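Local coordinates for protein lipolytic enzyme (Clostridium thermocellum, PDB 2VPT) that probably hydrolyses acetyl esters on xylan as the family 3 carbohydrate esterase catalytic domain of a larger, dockerin-bearing cellulosomal protein, at residues G39-G51 with L55-T67. Residues are numbered along the deposited sequence; the frame is centred on the assembly and turned at random. Where two conformers were deposited one is given.
Sequences GLSIDFVGSQRSG and LPDKDHEGHSGWT. With CA (calcium ion), chain B.
Asp57 and Asp59 converge with Asp43 and the carbonyl of Phe44 on one calcium ion, which both segments share. Asp57 chelates the metal with both carboxylate oxygens, each 2.5 Å from calcium, whereas Asp43 gives OD1 alone and Asp59 OD2 alone; Phe44 O and two waters complete seven ligands. The Asp43 and Asp57 side chains meet nearly perpendicular, and Asp43 OD1 lies 3.1 Å from Asp57 OD2, an approach of two acceptors that the cation probably makes tolerable. The second oxygen of Asp59, OD1, forms a salt bridge with Arg49 NH1 (2.6 Å) in one of two modelled conformers of the arginine. In that conformer OD1 lies over one face of the guanidinium, whose plane is turned 68° from the carboxylate, so the pair is not a flat two-bond fork.

Gln48 with His60 and Arg49 with Asp59 pair as a short antiparallel hairpin, strand 48-49 against 59-62, the latter running parallel to strand 5-12 in the central sheet of this SGNH-hydrolase domain.

On the sheet face bearing Gln48 and His60, Gln48 CB sits over the imidazole, 3.5 Å from its centroid, a CH-pi contact. Two bonds fix that ring's rotation: NE2 donates to Ser50 OG (2.9 Å), itself bonded to Met24 O, while ND1 accepts from Gly62 N in the ring plane. The bent Gln48 chain (chi2 -82°) lays its amide on His63 with planes 10° apart, and Gln48 NE2 gives Gly62 O a nearly straight bond (2.9 Å). Close by, Glu61 OE2 receives Ser47 N from above the carboxylate plane at 2.8 Å.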
ATOM      1  N   GLY A  39       9.114  -6.825 -25.160  1.00 16.73           N
ATOM      2  CA  GLY A  39      10.407  -7.485 -25.175  1.00 17.46           C
ATOM      3  C   GLY A  39      11.466  -6.926 -24.258  1.00 17.21           C
ATOM      4  O   GLY A  39      12.646  -7.278 -24.347  1.00 18.47           O
ATOM      5  N   LEU A  40      11.054  -6.057 -23.338  1.00 16.79           N
ATOM      6  CA  LEU A  40      11.971  -5.464 -22.402  1.00 16.72           C
ATOM      7  C   LEU A  40      12.029  -6.279 -21.123  1.00 15.76           C
ATOM      8  O   LEU A  40      11.038  -6.888 -20.725  1.00 16.84           O
ATOM      9  CB  LEU A  40      11.538  -4.031 -22.069  1.00 16.58           C
ATOM     10  CG  LEU A  40      11.584  -3.066 -23.248  1.00 18.04           C
ATOM     11  CD1 LEU A  40      10.946  -1.741 -22.840  1.00 20.17           C
ATOM     12  CD2 LEU A  40      13.008  -2.863 -23.724  1.00 21.34           C
ATOM     13  N   SER A  41      13.205  -6.284 -20.517  1.00 15.82           N
ATOM     14  CA  SER A  41      13.434  -6.848 -19.192  1.00 15.80           C
ATOM     15  C   SER A  41      13.434  -5.716 -18.168  1.00 15.29           C
ATOM     16  O   SER A  41      14.368  -4.934 -18.111  1.00 15.46           O
ATOM     17  CB  SER A  41      14.772  -7.567 -19.150  1.00 16.51           C
ATOM     18  OG  SER A  41      14.991  -8.128 -17.880  1.00 18.81           O
ATOM     19  N   ILE A  42      12.363  -5.638 -17.382  1.00 14.75           N
ATOM     20  CA  ILE A  42      12.130  -4.527 -16.451  1.00 13.69           C
ATOM     21  C   ILE A  42      12.253  -5.004 -15.014  1.00 13.66           C
ATOM     22  O   ILE A  42      11.677  -6.032 -14.641  1.00 14.15           O
ATOM     23  CB  ILE A  42      10.711  -3.934 -16.663  1.00 13.99           C
ATOM     24  CG1 ILE A  42      10.553  -3.431 -18.096  1.00 14.53           C
ATOM     25  CG2 ILE A  42      10.424  -2.817 -15.655  1.00 14.35           C
ATOM     26  CD1 ILE A  42      11.569  -2.389 -18.542  1.00 14.64           C
ATOM     27  N   ASP A  43      12.997  -4.251 -14.221  1.00 12.95           N
ATOM     28  CA  ASP A  43      13.053  -4.415 -12.776  1.00 12.46           C
ATOM     29  C   ASP A  43      12.549  -3.106 -12.158  1.00 12.16           C
ATOM     30  O   ASP A  43      13.237  -2.089 -12.176  1.00 12.35           O
ATOM     31  CB  ASP A  43      14.492  -4.711 -12.344  1.00 13.19           C
ATOM     32  CG  ASP A  43      14.632  -5.023 -10.872  1.00 14.03           C
ATOM     33  OD1 ASP A  43      13.607  -5.142 -10.153  1.00 14.25           O
ATOM     34  OD2 ASP A  43      15.798  -5.139 -10.424  1.00 18.42           O
ATOM     35  N   PHE A  44      11.321  -3.120 -11.647  1.00 11.38           N
ATOM     36  CA  PHE A  44      10.847  -2.004 -10.844  1.00 10.98           C
ATOM     37  C   PHE A  44      11.599  -2.045  -9.531  1.00 11.07           C
ATOM     38  O   PHE A  44      11.705  -3.099  -8.903  1.00 11.37           O
ATOM     39  CB  PHE A  44       9.342  -2.079 -10.590  1.00 10.35           C
ATOM     40  CG  PHE A  44       8.470  -1.600 -11.733  1.00 10.35           C
ATOM     41  CD1 PHE A  44       8.776  -0.451 -12.454  1.00 12.44           C
ATOM     42  CD2 PHE A  44       7.274  -2.250 -12.026  1.00 11.10           C
ATOM     43  CE1 PHE A  44       7.937  -0.016 -13.463  1.00 12.60           C
ATOM     44  CE2 PHE A  44       6.427  -1.794 -13.022  1.00 11.10           C
ATOM     45  CZ  PHE A  44       6.761  -0.684 -13.750  1.00 12.27           C
ATOM     46  N   VAL A  45      12.137  -0.909  -9.103  1.00 10.87           N
ATOM     47  CA  VAL A  45      12.879  -0.832  -7.870  1.00 11.59           C
ATOM     48  C   VAL A  45      12.326   0.215  -6.907  1.00 10.94           C
ATOM     49  O   VAL A  45      11.725   1.210  -7.309  1.00 11.26           O
ATOM     50  CB  VAL A  45      14.398  -0.587  -8.147  1.00 11.44           C
ATOM     51  CG1 VAL A  45      14.995  -1.720  -8.988  1.00 13.66           C
ATOM     52  CG2 VAL A  45      14.646   0.770  -8.814  1.00 12.13           C
ATOM     53  N   GLY A  46      12.572  -0.016  -5.630  1.00 11.21           N
ATOM     54  CA  GLY A  46      12.073   0.839  -4.559  1.00 11.28           C
ATOM     55  C   GLY A  46      11.827   0.008  -3.316  1.00 11.72           C
ATOM     56  O   GLY A  46      11.756  -1.223  -3.400  1.00 12.71           O
ATOM     57  N   SER A  47      11.731   0.637  -2.153  0.50 12.00           N
ATOM     58  CA  SER A  47      11.578  -0.147  -0.932  0.50 11.63           C
ATOM     59  C   SER A  47      10.128  -0.493  -0.609  0.50 10.61           C
ATOM     60  O   SER A  47       9.876  -1.479   0.096  0.50 10.88           O
ATOM     61  CB  SER A  47      12.277   0.502   0.264  0.50 11.95           C
ATOM     62  OG  SER A  47      13.675   0.551   0.032  0.50 13.39           O
ATOM     63  N   GLN A  48       9.165   0.269  -1.139  1.00  9.25           N
ATOM     64  CA  GLN A  48       7.750  -0.073  -0.928  1.00  9.40           C
ATOM     65  C   GLN A  48       7.450  -1.341  -1.705  1.00  9.18           C
ATOM     66  O   GLN A  48       8.144  -1.650  -2.669  1.00  9.64           O
ATOM     67  CB  GLN A  48       6.834   1.016  -1.462  1.00  9.38           C
ATOM     68  CG  GLN A  48       7.056   2.410  -0.878  1.00  9.77           C
ATOM     69  CD  GLN A  48       6.393   2.595   0.440  1.00 10.14           C
ATOM     70  OE1 GLN A  48       6.836   2.040   1.455  1.00 12.05           O
ATOM     71  NE2 GLN A  48       5.315   3.365   0.449  1.00 11.07           N
ATOM     72  N   ARG A  49       6.434  -2.089  -1.291  1.00  9.27           N
ATOM     73  CA  ARG A  49       6.009  -3.255  -2.072  0.50 10.77           C
ATOM     74  C   ARG A  49       4.511  -3.441  -1.917  1.00  9.30           C
ATOM     75  O   ARG A  49       3.997  -3.640  -0.816  1.00  8.90           O
ATOM     76  CB  ARG A  49       6.812  -4.513  -1.695  0.50 11.08           C
ATOM     77  CG  ARG A  49       6.498  -5.763  -2.536  0.50 14.46           C
ATOM     78  CD  ARG A  49       7.722  -6.660  -2.935  0.50 16.36           C
ATOM     79  NE  ARG A  49       8.868  -6.656  -2.025  0.50 19.94           N
ATOM     80  CZ  ARG A  49      10.127  -6.993  -2.338  0.50 21.51           C
ATOM     81  NH1 ARG A  49      10.475  -7.352  -3.570  0.50 23.28           N
ATOM     82  NH2 ARG A  49      11.069  -6.947  -1.406  0.50 22.62           N
ATOM     83  N   SER A  50       3.810  -3.343  -3.044  1.00  9.07           N
ATOM     84  CA  SER A  50       2.370  -3.499  -3.061  1.00  9.27           C
ATOM     85  C   SER A  50       1.886  -3.797  -4.462  1.00  8.74           C
ATOM     86  O   SER A  50       2.515  -3.396  -5.441  1.00  9.94           O
ATOM     87  CB  SER A  50       1.662  -2.248  -2.541  1.00  9.60           C
ATOM     88  OG  SER A  50       1.812  -1.122  -3.390  1.00 10.54           O
ATOM     89  N   GLY A  51       0.744  -4.462  -4.550  1.00  9.11           N
ATOM     90  CA  GLY A  51       0.161  -4.763  -5.825  1.00  8.93           C
ATOM     91  C   GLY A  51      -0.693  -6.004  -5.766  1.00  9.35           C
ATOM     92  O   GLY A  51      -0.646  -6.746  -4.789  1.00 10.00           O
ATOM     93  N   LEU A  55       0.814  -8.935 -10.522  1.00 12.08           N
ATOM     94  CA  LEU A  55       1.976  -8.126 -10.839  1.00 11.08           C
ATOM     95  C   LEU A  55       3.226  -8.816 -10.309  1.00 11.53           C
ATOM     96  O   LEU A  55       3.365  -8.961  -9.097  1.00 11.70           O
ATOM     97  CB  LEU A  55       1.812  -6.743 -10.191  1.00 10.51           C
ATOM     98  CG  LEU A  55       3.024  -5.795 -10.235  1.00 10.23           C
ATOM     99  CD1 LEU A  55       3.562  -5.626 -11.657  1.00 11.97           C
ATOM    100  CD2 LEU A  55       2.652  -4.428  -9.603  1.00 10.38           C
ATOM    101  N   PRO A  56       4.130  -9.273 -11.187  1.00 11.78           N
ATOM    102  CA  PRO A  56       5.286 -10.005 -10.663  1.00 12.05           C
ATOM    103  C   PRO A  56       6.267  -9.174  -9.841  1.00 12.31           C
ATOM    104  O   PRO A  56       6.900  -9.682  -8.931  1.00 13.74           O
ATOM    105  CB  PRO A  56       5.945 -10.572 -11.944  1.00 12.72           C
ATOM    106  CG  PRO A  56       4.858 -10.559 -12.949  1.00 13.13           C
ATOM    107  CD  PRO A  56       4.104  -9.302 -12.661  1.00 12.20           C
ATOM    108  N   ASP A  57       6.372  -7.898 -10.177  1.00 11.45           N
ATOM    109  CA  ASP A  57       7.356  -7.017  -9.571  1.00 11.05           C
ATOM    110  C   ASP A  57       6.631  -5.832  -8.940  1.00 10.47           C
ATOM    111  O   ASP A  57       6.185  -4.901  -9.629  1.00 11.00           O
ATOM    112  CB  ASP A  57       8.369  -6.547 -10.617  1.00 10.86           C
ATOM    113  CG  ASP A  57       9.574  -5.880  -9.997  1.00 11.85           C
ATOM    114  OD1 ASP A  57       9.447  -5.403  -8.841  1.00 12.76           O
ATOM    115  OD2 ASP A  57      10.656  -5.818 -10.646  1.00 12.85           O
ATOM    116  N   LYS A  58       6.500  -5.905  -7.617  1.00 10.07           N
ATOM    117  CA  LYS A  58       5.639  -5.005  -6.857  1.00 10.60           C
ATOM    118  C   LYS A  58       6.424  -3.887  -6.153  1.00  9.75           C
ATOM    119  O   LYS A  58       5.851  -3.124  -5.358  1.00  9.87           O
ATOM    120  CB  LYS A  58       4.848  -5.812  -5.824  1.00 11.44           C
ATOM    121  CG  LYS A  58       3.923  -6.868  -6.435  1.00 12.77           C
ATOM    122  CD  LYS A  58       3.370  -7.844  -5.361  1.00 14.83           C
ATOM    123  CE  LYS A  58       2.675  -9.100  -5.949  1.00 16.53           C
ATOM    124  NZ  LYS A  58       3.621 -10.033  -6.586  1.00 20.89           N
ATOM    125  N   ASP A  59       7.714  -3.761  -6.456  1.00  9.51           N
ATOM    126  CA  ASP A  59       8.549  -2.753  -5.804  1.00  9.51           C
ATOM    127  C   ASP A  59       8.296  -1.359  -6.355  1.00  9.25           C
ATOM    128  O   ASP A  59       8.080  -1.186  -7.551  1.00  9.87           O
ATOM    129  CB  ASP A  59      10.024  -3.088  -5.987  1.00  9.90           C
ATOM    130  CG  ASP A  59      10.352  -4.496  -5.554  1.00 10.91           C
ATOM    131  OD1 ASP A  59       9.939  -4.910  -4.448  1.00 12.82           O
ATOM    132  OD2 ASP A  59      11.019  -5.201  -6.342  1.00 14.70           O
ATOM    133  N   HIS A  60       8.337  -0.358  -5.483  1.00  8.74           N
ATOM    134  CA  HIS A  60       8.130   1.027  -5.931  1.00  8.66           C
ATOM    135  C   HIS A  60       8.526   2.023  -4.842  1.00  8.39           C
ATOM    136  O   HIS A  60       8.881   1.634  -3.730  1.00  8.40           O
ATOM    137  CB  HIS A  60       6.679   1.256  -6.353  1.00  8.47           C
ATOM    138  CG  HIS A  60       5.682   1.102  -5.249  1.00  7.95           C
ATOM    139  ND1 HIS A  60       5.351   2.132  -4.390  1.00  7.99           N
ATOM    140  CD2 HIS A  60       4.936   0.038  -4.864  1.00  9.08           C
ATOM    141  CE1 HIS A  60       4.439   1.706  -3.530  1.00  8.19           C
ATOM    142  NE2 HIS A  60       4.167   0.437  -3.798  1.00  9.44           N
ATOM    143  N   GLU A  61       8.456   3.317  -5.179  1.00  8.80           N
ATOM    144  CA  GLU A  61       8.628   4.412  -4.197  1.00  8.57           C
ATOM    145  C   GLU A  61       7.464   5.400  -4.292  1.00  8.41           C
ATOM    146  O   GLU A  61       7.653   6.630  -4.336  1.00  8.46           O
ATOM    147  CB  GLU A  61       9.959   5.149  -4.363  1.00 10.46           C
ATOM    148  CG  GLU A  61      11.176   4.424  -3.867  1.00 13.81           C
ATOM    149  CD  GLU A  61      11.262   4.160  -2.378  1.00 13.00           C
ATOM    150  OE1 GLU A  61      10.450   4.614  -1.520  1.00 11.75           O
ATOM    151  OE2 GLU A  61      12.151   3.370  -2.047  1.00 16.38           O
ATOM    152  N   GLY A  62       6.255   4.852  -4.310  1.00  7.81           N
ATOM    153  CA  GLY A  62       5.030   5.620  -4.191  1.00  8.17           C
ATOM    154  C   GLY A  62       4.638   5.722  -2.735  1.00  8.64           C
ATOM    155  O   GLY A  62       4.599   4.715  -2.025  1.00  9.43           O
ATOM    156  N   HIS A  63       4.353   6.947  -2.292  1.00  9.01           N
ATOM    157  CA  HIS A  63       4.018   7.234  -0.902  1.00  9.71           C
ATOM    158  C   HIS A  63       2.747   8.061  -0.813  1.00  9.91           C
ATOM    159  O   HIS A  63       2.763   9.269  -1.057  1.00  9.96           O
ATOM    160  CB  HIS A  63       5.180   7.994  -0.256  1.00  9.93           C
ATOM    161  CG  HIS A  63       6.402   7.159  -0.088  1.00  9.71           C
ATOM    162  ND1 HIS A  63       7.343   6.950  -1.080  1.00 11.65           N
ATOM    163  CD2 HIS A  63       6.793   6.404   0.960  1.00  8.56           C
ATOM    164  CE1 HIS A  63       8.253   6.100  -0.631  1.00  8.16           C
ATOM    165  NE2 HIS A  63       7.961   5.790   0.615  1.00 13.34           N
ATOM    166  N   SER A  64       1.633   7.405  -0.504  1.00 11.38           N
ATOM    167  CA  SER A  64       0.364   8.078  -0.339  1.00 11.99           C
ATOM    168  C   SER A  64       0.504   9.213   0.664  1.00 12.05           C
ATOM    169  O   SER A  64       1.084   9.039   1.727  1.00 12.97           O
ATOM    170  CB  SER A  64      -0.705   7.098   0.135  1.00 12.70           C
ATOM    171  OG  SER A  64      -0.895   6.080  -0.828  1.00 13.73           O
ATOM    172  N   GLY A  65      -0.030  10.368   0.300  1.00 12.31           N
ATOM    173  CA  GLY A  65      -0.034  11.527   1.180  1.00 12.48           C
ATOM    174  C   GLY A  65       1.133  12.464   0.994  1.00 12.85           C
ATOM    175  O   GLY A  65       1.120  13.557   1.553  1.00 15.17           O
ATOM    176  N   TRP A  66       2.133  12.096   0.197  1.00 11.38           N
ATOM    177  CA  TRP A  66       3.377  12.857   0.181  1.00 10.73           C
ATOM    178  C   TRP A  66       3.398  13.992  -0.823  1.00 10.54           C
ATOM    179  O   TRP A  66       2.794  13.924  -1.892  1.00 10.74           O
ATOM    180  CB  TRP A  66       4.590  11.979  -0.041  1.00 10.00           C
ATOM    181  CG  TRP A  66       4.970  11.131   1.126  1.00  9.99           C
ATOM    182  CD1 TRP A  66       4.137  10.531   2.026  1.00 11.22           C
ATOM    183  CD2 TRP A  66       6.295  10.714   1.464  1.00 10.57           C
ATOM    184  NE1 TRP A  66       4.878   9.779   2.915  1.00 11.57           N
ATOM    185  CE2 TRP A  66       6.201   9.876   2.592  1.00 10.98           C
ATOM    186  CE3 TRP A  66       7.558  10.982   0.926  1.00 10.60           C
ATOM    187  CZ2 TRP A  66       7.315   9.293   3.178  1.00 12.52           C
ATOM    188  CZ3 TRP A  66       8.663  10.416   1.523  1.00 12.06           C
ATOM    189  CH2 TRP A  66       8.543   9.588   2.642  1.00 11.72           C
ATOM    190  N   THR A  67       4.150  15.024  -0.445  1.00 10.88           N
ATOM    191  CA  THR A  67       4.363  16.217  -1.241  1.00 10.65           C
ATOM    192  C   THR A  67       5.779  16.228  -1.805  1.00 10.84           C
ATOM    193  O   THR A  67       6.636  15.428  -1.408  1.00 10.69           O
ATOM    194  CB  THR A  67       4.201  17.453  -0.348  1.00 11.07           C
ATOM    195  OG1 THR A  67       5.170  17.357   0.702  1.00 12.40           O
ATOM    196  CG2 THR A  67       2.777  17.519   0.241  1.00 12.69           C
TER
HETATM  197 CA    CA B1235      11.909  -5.338  -8.542  1.00 13.53          CA
HETATM  198  O   HOH W   1      11.095  -7.849 -12.533  1.00 20.14           O
HETATM  199  O   HOH W   2      10.530  -3.501  -2.208  1.00 19.10           O
HETATM  200  O   HOH W   3      14.526   3.082  -0.801  1.00 27.09           O
HETATM  201  O   HOH W   4       8.649  -7.481  -6.226  1.00 27.25           O
HETATM  202  O   HOH W   5      11.921  -7.643  -8.289  1.00 18.55           O
HETATM  203  O   HOH W   6      13.758  -5.075  -7.038  1.00 18.71           O